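Local atomic coordinates of ribulose bisphosphate carboxylase (Hyperthermus butylicus DSM 5456, PDB entry 6HUN), a protein that probably adds carbon dioxide and water to ribulose 1,5-bisphosphate to give two molecules of 3-phosphoglycerate, in an archaeal pathway of AMP degradation. Residues Y182-L195 / C214-I227. Numbering follows the deposited sequence.
Sequences YTPEEYGRVAYEIL and CRFEARLKEVMKAI
Arg219 NH2, on the side chain that crosses Tyr187, is gripped twice, by a salt bridge to Asp204 OD2 and a hydrogen bond to Ala209 O. Tyr187 OH bonds the other oxygen of that carboxylate, OD1, so the two helices share one anchor. With NE bonded to Tyr240 OH as well, the guanidinium is firmly held; its plane stands 88° from the tyrosine ring. Behind the polar ends, Arg219 CG lies 3.8 Å from Tyr187 CD1, oblique to the ring, while Val223 CG2 sits at the ring edge. With Tyr187 CG anti to the backbone N (chi1 -155°), the ring leans over Arg219 and Val223 and its hydroxyl reaches Asp204.

At the start of helix 184-195, Pro184 wedges between Cys214 and Ala218, its CD 3.7 Å from Cys214 SG and its CG 3.8 Å from Ala218 CB. Thr183 and Glu186 close a capping box there: Thr183 N gives a 3.0 Å bond to Glu186 OE1, and the return bond is weak. Further along, Gly188 lets the backbones close in, its CA 3.8 Å from Glu222 O, and Ala226 CB packs 3.5 Å from Gly188 O. Leu195 CD1 then presses tightly on Ile227 CG1. The axes, 8.0 Å apart and 28° from parallel, belong to consecutive outer helices of the Rubisco TIM barrel, linked through strand 201-203, which leads into the predicted magnesium ligands Asp205 and Glu206.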
loop_
_atom_site.group_PDB
_atom_site.type_symbol
_atom_site.label_atom_id
_atom_site.label_comp_id
_atom_site.label_asym_id
_atom_site.label_seq_id
_atom_site.Cartn_x
_atom_site.Cartn_y
_atom_site.Cartn_z
ATOM N N TYR A 182 -4.377 20.831 18.561
ATOM C CA TYR A 182 -4.554 22.264 18.371
ATOM C C TYR A 182 -5.838 22.556 17.590
ATOM O O TYR A 182 -6.137 21.896 16.587
ATOM C CB TYR A 182 -3.340 22.844 17.620
ATOM C CG TYR A 182 -2.052 22.880 18.427
ATOM C CD1 TYR A 182 -1.954 23.689 19.556
ATOM C CD2 TYR A 182 -0.943 22.105 18.068
ATOM C CE1 TYR A 182 -0.796 23.736 20.307
ATOM C CE2 TYR A 182 0.237 22.138 18.825
ATOM C CZ TYR A 182 0.298 22.959 19.944
ATOM O OH TYR A 182 1.436 23.041 20.732
ATOM N N THR A 183 -6.587 23.561 18.036
ATOM C CA THR A 183 -7.638 24.116 17.191
ATOM C C THR A 183 -7.000 24.915 16.050
ATOM O O THR A 183 -5.794 25.185 16.064
ATOM C CB THR A 183 -8.594 24.981 18.016
ATOM O OG1 THR A 183 -7.873 26.072 18.596
ATOM C CG2 THR A 183 -9.244 24.152 19.111
ATOM N N PRO A 184 -7.771 25.265 15.012
ATOM C CA PRO A 184 -7.186 26.098 13.952
ATOM C C PRO A 184 -6.528 27.355 14.498
ATOM O O PRO A 184 -5.368 27.626 14.152
ATOM C CB PRO A 184 -8.384 26.396 13.055
ATOM C CG PRO A 184 -9.250 25.165 13.198
ATOM C CD PRO A 184 -9.118 24.772 14.639
ATOM N N GLU A 185 -7.216 28.094 15.382
ATOM C CA GLU A 185 -6.627 29.303 15.965
ATOM C C GLU A 185 -5.295 28.975 16.634
ATOM O O GLU A 185 -4.275 29.620 16.353
ATOM C CB GLU A 185 -7.615 29.961 16.946
ATOM C CG GLU A 185 -8.104 29.022 18.072
ATOM C CD GLU A 185 -9.508 28.385 17.855
ATOM O OE1 GLU A 185 -10.367 28.516 18.758
ATOM O OE2 GLU A 185 -9.746 27.749 16.793
ATOM N N GLU A 186 -5.276 27.924 17.468
ATOM C CA GLU A 186 -4.066 27.574 18.209
ATOM C C GLU A 186 -2.950 27.133 17.270
ATOM O O GLU A 186 -1.809 27.588 17.392
ATOM C CB GLU A 186 -4.368 26.496 19.257
ATOM C CG GLU A 186 -5.348 26.949 20.351
ATOM C CD GLU A 186 -6.054 25.785 21.071
ATOM O OE1 GLU A 186 -5.781 24.597 20.740
ATOM O OE2 GLU A 186 -6.885 26.064 21.976
ATOM N N TYR A 187 -3.263 26.251 16.313
ATOM C CA TYR A 187 -2.258 25.840 15.330
ATOM C C TYR A 187 -1.639 27.028 14.585
ATOM O O TYR A 187 -0.447 27.010 14.255
ATOM C CB TYR A 187 -2.895 24.889 14.333
ATOM C CG TYR A 187 -1.933 23.956 13.651
ATOM C CD1 TYR A 187 -1.722 24.037 12.277
ATOM C CD2 TYR A 187 -1.256 22.975 14.368
ATOM C CE1 TYR A 187 -0.869 23.152 11.629
ATOM C CE2 TYR A 187 -0.406 22.076 13.712
ATOM C CZ TYR A 187 -0.212 22.197 12.345
ATOM O OH TYR A 187 0.633 21.337 11.655
ATOM N N GLY A 188 -2.443 28.051 14.279
ATOM C CA GLY A 188 -1.920 29.187 13.539
ATOM C C GLY A 188 -0.911 30.009 14.331
ATOM O O GLY A 188 0.080 30.489 13.772
ATOM N N ARG A 189 -1.138 30.186 15.636
ATOM C CA ARG A 189 -0.119 30.879 16.433
ATOM C C ARG A 189 1.160 30.046 16.539
ATOM O O ARG A 189 2.260 30.600 16.473
ATOM C CB ARG A 189 -0.656 31.248 17.825
ATOM C CG ARG A 189 -2.001 31.992 17.829
ATOM C CD ARG A 189 -2.397 32.532 19.226
ATOM N NE ARG A 189 -2.679 31.443 20.161
ATOM C CZ ARG A 189 -3.879 31.145 20.657
ATOM N NH1 ARG A 189 -4.936 31.853 20.306
ATOM N NH2 ARG A 189 -4.029 30.106 21.475
ATOM N N VAL A 190 1.046 28.711 16.673
ATOM C CA VAL A 190 2.243 27.866 16.750
ATOM C C VAL A 190 3.088 28.011 15.490
ATOM O O VAL A 190 4.327 28.073 15.557
ATOM C CB VAL A 190 1.863 26.387 16.998
ATOM C CG1 VAL A 190 3.112 25.501 17.041
ATOM C CG2 VAL A 190 1.092 26.238 18.302
ATOM N N ALA A 191 2.434 28.028 14.317
ATOM C CA ALA A 191 3.163 28.152 13.059
ATOM C C ALA A 191 3.890 29.481 12.969
ATOM O O ALA A 191 5.002 29.553 12.439
ATOM C CB ALA A 191 2.213 28.032 11.886
ATOM N N TYR A 192 3.224 30.558 13.380
ATOM C CA TYR A 192 3.858 31.867 13.352
ATOM C C TYR A 192 5.224 31.854 14.032
ATOM O O TYR A 192 6.222 32.309 13.462
ATOM C CB TYR A 192 2.954 32.882 14.029
ATOM C CG TYR A 192 3.602 34.253 14.113
ATOM C CD1 TYR A 192 3.873 34.980 12.961
ATOM C CD2 TYR A 192 3.928 34.808 15.331
ATOM C CE1 TYR A 192 4.445 36.247 13.028
ATOM C CE2 TYR A 192 4.515 36.082 15.409
ATOM C CZ TYR A 192 4.778 36.783 14.243
ATOM O OH TYR A 192 5.360 38.050 14.281
ATOM N N GLU A 193 5.288 31.355 15.265
ATOM C CA GLU A 193 6.559 31.392 15.990
ATOM C C GLU A 193 7.643 30.607 15.258
ATOM O O GLU A 193 8.808 31.037 15.212
ATOM C CB GLU A 193 6.367 30.835 17.396
ATOM C CG GLU A 193 5.039 31.211 17.993
ATOM C CD GLU A 193 5.060 31.219 19.502
ATOM O OE1 GLU A 193 4.769 30.162 20.101
ATOM O OE2 GLU A 193 5.360 32.285 20.083
ATOM N N ILE A 194 7.269 29.455 14.687
ATOM C CA ILE A 194 8.199 28.626 13.916
ATOM C C ILE A 194 8.777 29.427 12.745
ATOM O O ILE A 194 9.995 29.580 12.617
ATOM C CB ILE A 194 7.488 27.336 13.450
ATOM C CG1 ILE A 194 7.289 26.375 14.639
ATOM C CG2 ILE A 194 8.248 26.606 12.326
ATOM C CD1 ILE A 194 6.157 25.370 14.467
ATOM N N LEU A 195 7.908 29.967 11.878
ATOM C CA LEU A 195 8.406 30.659 10.687
ATOM C C LEU A 195 9.159 31.935 11.038
ATOM O O LEU A 195 10.223 32.211 10.461
ATOM C CB LEU A 195 7.260 30.994 9.760
ATOM C CG LEU A 195 6.399 29.779 9.353
ATOM C CD1 LEU A 195 5.365 30.286 8.407
ATOM C CD2 LEU A 195 7.247 28.727 8.692
ATOM N N CYS A 214 -10.212 20.219 14.034
ATOM C CA CYS A 214 -9.330 21.089 13.259
ATOM C C CYS A 214 -9.455 20.760 11.776
ATOM O O CYS A 214 -8.584 20.103 11.185
ATOM C CB CYS A 214 -7.864 20.939 13.690
ATOM S SG CYS A 214 -6.816 22.348 13.155
ATOM N N ARG A 215 -10.545 21.218 11.181
ATOM C CA ARG A 215 -10.818 20.939 9.787
ATOM C C ARG A 215 -9.797 21.588 8.880
ATOM O O ARG A 215 -9.220 22.650 9.191
ATOM C CB ARG A 215 -12.208 21.424 9.422
ATOM C CG ARG A 215 -13.166 20.928 10.407
ATOM C CD ARG A 215 -13.615 19.536 10.052
ATOM N NE ARG A 215 -14.724 19.161 10.911
ATOM C CZ ARG A 215 -15.904 19.786 10.937
ATOM N NH1 ARG A 215 -16.854 19.379 11.769
ATOM N NH2 ARG A 215 -16.147 20.813 10.127
ATOM N N PHE A 216 -9.653 20.973 7.704
ATOM C CA PHE A 216 -8.583 21.338 6.791
ATOM C C PHE A 216 -8.665 22.811 6.425
ATOM O O PHE A 216 -7.671 23.546 6.543
ATOM C CB PHE A 216 -8.623 20.478 5.531
ATOM C CG PHE A 216 -7.463 20.757 4.592
ATOM C CD1 PHE A 216 -6.259 20.096 4.750
ATOM C CD2 PHE A 216 -7.571 21.720 3.593
ATOM C CE1 PHE A 216 -5.159 20.346 3.904
ATOM C CE2 PHE A 216 -6.482 21.985 2.750
ATOM C CZ PHE A 216 -5.291 21.304 2.907
ATOM N N GLU A 217 -9.860 23.272 6.024
ATOM C CA GLU A 217 -9.974 24.638 5.522
ATOM C C GLU A 217 -9.709 25.651 6.623
ATOM O O GLU A 217 -8.990 26.636 6.415
ATOM C CB GLU A 217 -11.347 24.866 4.886
ATOM C CG GLU A 217 -11.613 26.367 4.661
ATOM C CD GLU A 217 -12.333 26.709 3.366
ATOM O OE1 GLU A 217 -13.046 25.837 2.823
ATOM O OE2 GLU A 217 -12.217 27.877 2.917
ATOM N N ALA A 218 -10.295 25.441 7.802
ATOM C CA ALA A 218 -10.103 26.400 8.880
ATOM C C ALA A 218 -8.652 26.399 9.350
ATOM O O ALA A 218 -8.118 27.450 9.692
ATOM C CB ALA A 218 -11.073 26.103 10.028
ATOM N N ARG A 219 -7.994 25.246 9.329
ATOM C CA ARG A 219 -6.571 25.153 9.677
ATOM C C ARG A 219 -5.685 25.865 8.651
ATOM O O ARG A 219 -4.813 26.685 9.018
ATOM C CB ARG A 219 -6.172 23.675 9.785
ATOM C CG ARG A 219 -4.694 23.456 9.917
ATOM C CD ARG A 219 -4.437 22.007 10.335
ATOM N NE ARG A 219 -4.123 21.118 9.227
ATOM C CZ ARG A 219 -4.919 20.138 8.820
ATOM N NH1 ARG A 219 -6.089 19.948 9.423
ATOM N NH2 ARG A 219 -4.542 19.367 7.813
ATOM N N LEU A 220 -5.957 25.633 7.364
ATOM C CA LEU A 220 -5.209 26.261 6.277
ATOM C C LEU A 220 -5.317 27.792 6.314
ATOM O O LEU A 220 -4.319 28.491 6.133
ATOM C CB LEU A 220 -5.725 25.726 4.941
ATOM C CG LEU A 220 -5.166 26.304 3.649
ATOM C CD1 LEU A 220 -3.663 26.064 3.659
ATOM C CD2 LEU A 220 -5.878 25.741 2.376
ATOM N N LYS A 221 -6.516 28.329 6.512
ATOM C CA LYS A 221 -6.648 29.782 6.670
ATOM C C LYS A 221 -5.748 30.312 7.786
ATOM O O LYS A 221 -5.065 31.333 7.623
ATOM C CB LYS A 221 -8.097 30.138 6.980
ATOM C CG LYS A 221 -9.117 29.708 5.933
ATOM C CD LYS A 221 -10.546 30.108 6.340
ATOM C CE LYS A 221 -10.779 31.613 6.197
ATOM N NZ LYS A 221 -10.153 32.437 7.287
ATOM N N GLU A 222 -5.781 29.670 8.957
ATOM C CA GLU A 222 -4.995 30.162 10.084
ATOM C C GLU A 222 -3.493 30.068 9.829
ATOM O O GLU A 222 -2.730 30.925 10.300
ATOM C CB GLU A 222 -5.353 29.414 11.361
ATOM C CG GLU A 222 -6.710 29.732 11.921
ATOM C CD GLU A 222 -6.833 31.187 12.263
ATOM O OE1 GLU A 222 -6.024 31.683 13.100
ATOM O OE2 GLU A 222 -7.724 31.843 11.674
ATOM N N VAL A 223 -3.043 29.040 9.105
ATOM C CA VAL A 223 -1.614 28.938 8.812
ATOM C C VAL A 223 -1.201 29.907 7.707
ATOM O O VAL A 223 -0.112 30.492 7.771
ATOM C CB VAL A 223 -1.227 27.483 8.463
ATOM C CG1 VAL A 223 0.275 27.388 8.069
ATOM C CG2 VAL A 223 -1.552 26.595 9.638
ATOM N N MET A 224 -2.061 30.151 6.720
ATOM C CA MET A 224 -1.676 31.013 5.604
ATOM C C MET A 224 -1.628 32.475 6.016
ATOM O O MET A 224 -0.849 33.245 5.442
ATOM C CB MET A 224 -2.634 30.842 4.431
ATOM C CG MET A 224 -2.538 29.480 3.764
ATOM S SD MET A 224 -0.830 28.946 3.415
ATOM C CE MET A 224 -0.295 30.283 2.277
ATOM N N LYS A 225 -2.442 32.848 7.006
ATOM C CA LYS A 225 -2.321 34.166 7.644
ATOM C C LYS A 225 -1.017 34.258 8.433
ATOM O O LYS A 225 -0.350 35.305 8.423
ATOM C CB LYS A 225 -3.543 34.402 8.540
ATOM C CG LYS A 225 -3.732 35.784 9.138
ATOM C CD LYS A 225 -4.880 35.778 10.162
ATOM C CE LYS A 225 -5.884 34.627 9.903
ATOM N NZ LYS A 225 -7.155 34.831 10.684
ATOM N N ALA A 226 -0.618 33.171 9.106
ATOM C CA ALA A 226 0.659 33.155 9.823
ATOM C C ALA A 226 1.839 33.272 8.869
ATOM O O ALA A 226 2.819 33.958 9.184
ATOM C CB ALA A 226 0.825 31.893 10.668
ATOM N N ILE A 227 1.760 32.620 7.706
ATOM C CA ILE A 227 2.822 32.709 6.701
ATOM C C ILE A 227 2.955 34.145 6.193
ATOM O O ILE A 227 4.070 34.677 6.082
ATOM C CB ILE A 227 2.538 31.719 5.555
ATOM C CG1 ILE A 227 3.030 30.319 5.968
ATOM C CG2 ILE A 227 3.171 32.103 4.240
ATOM C CD1 ILE A 227 2.759 29.228 4.896
#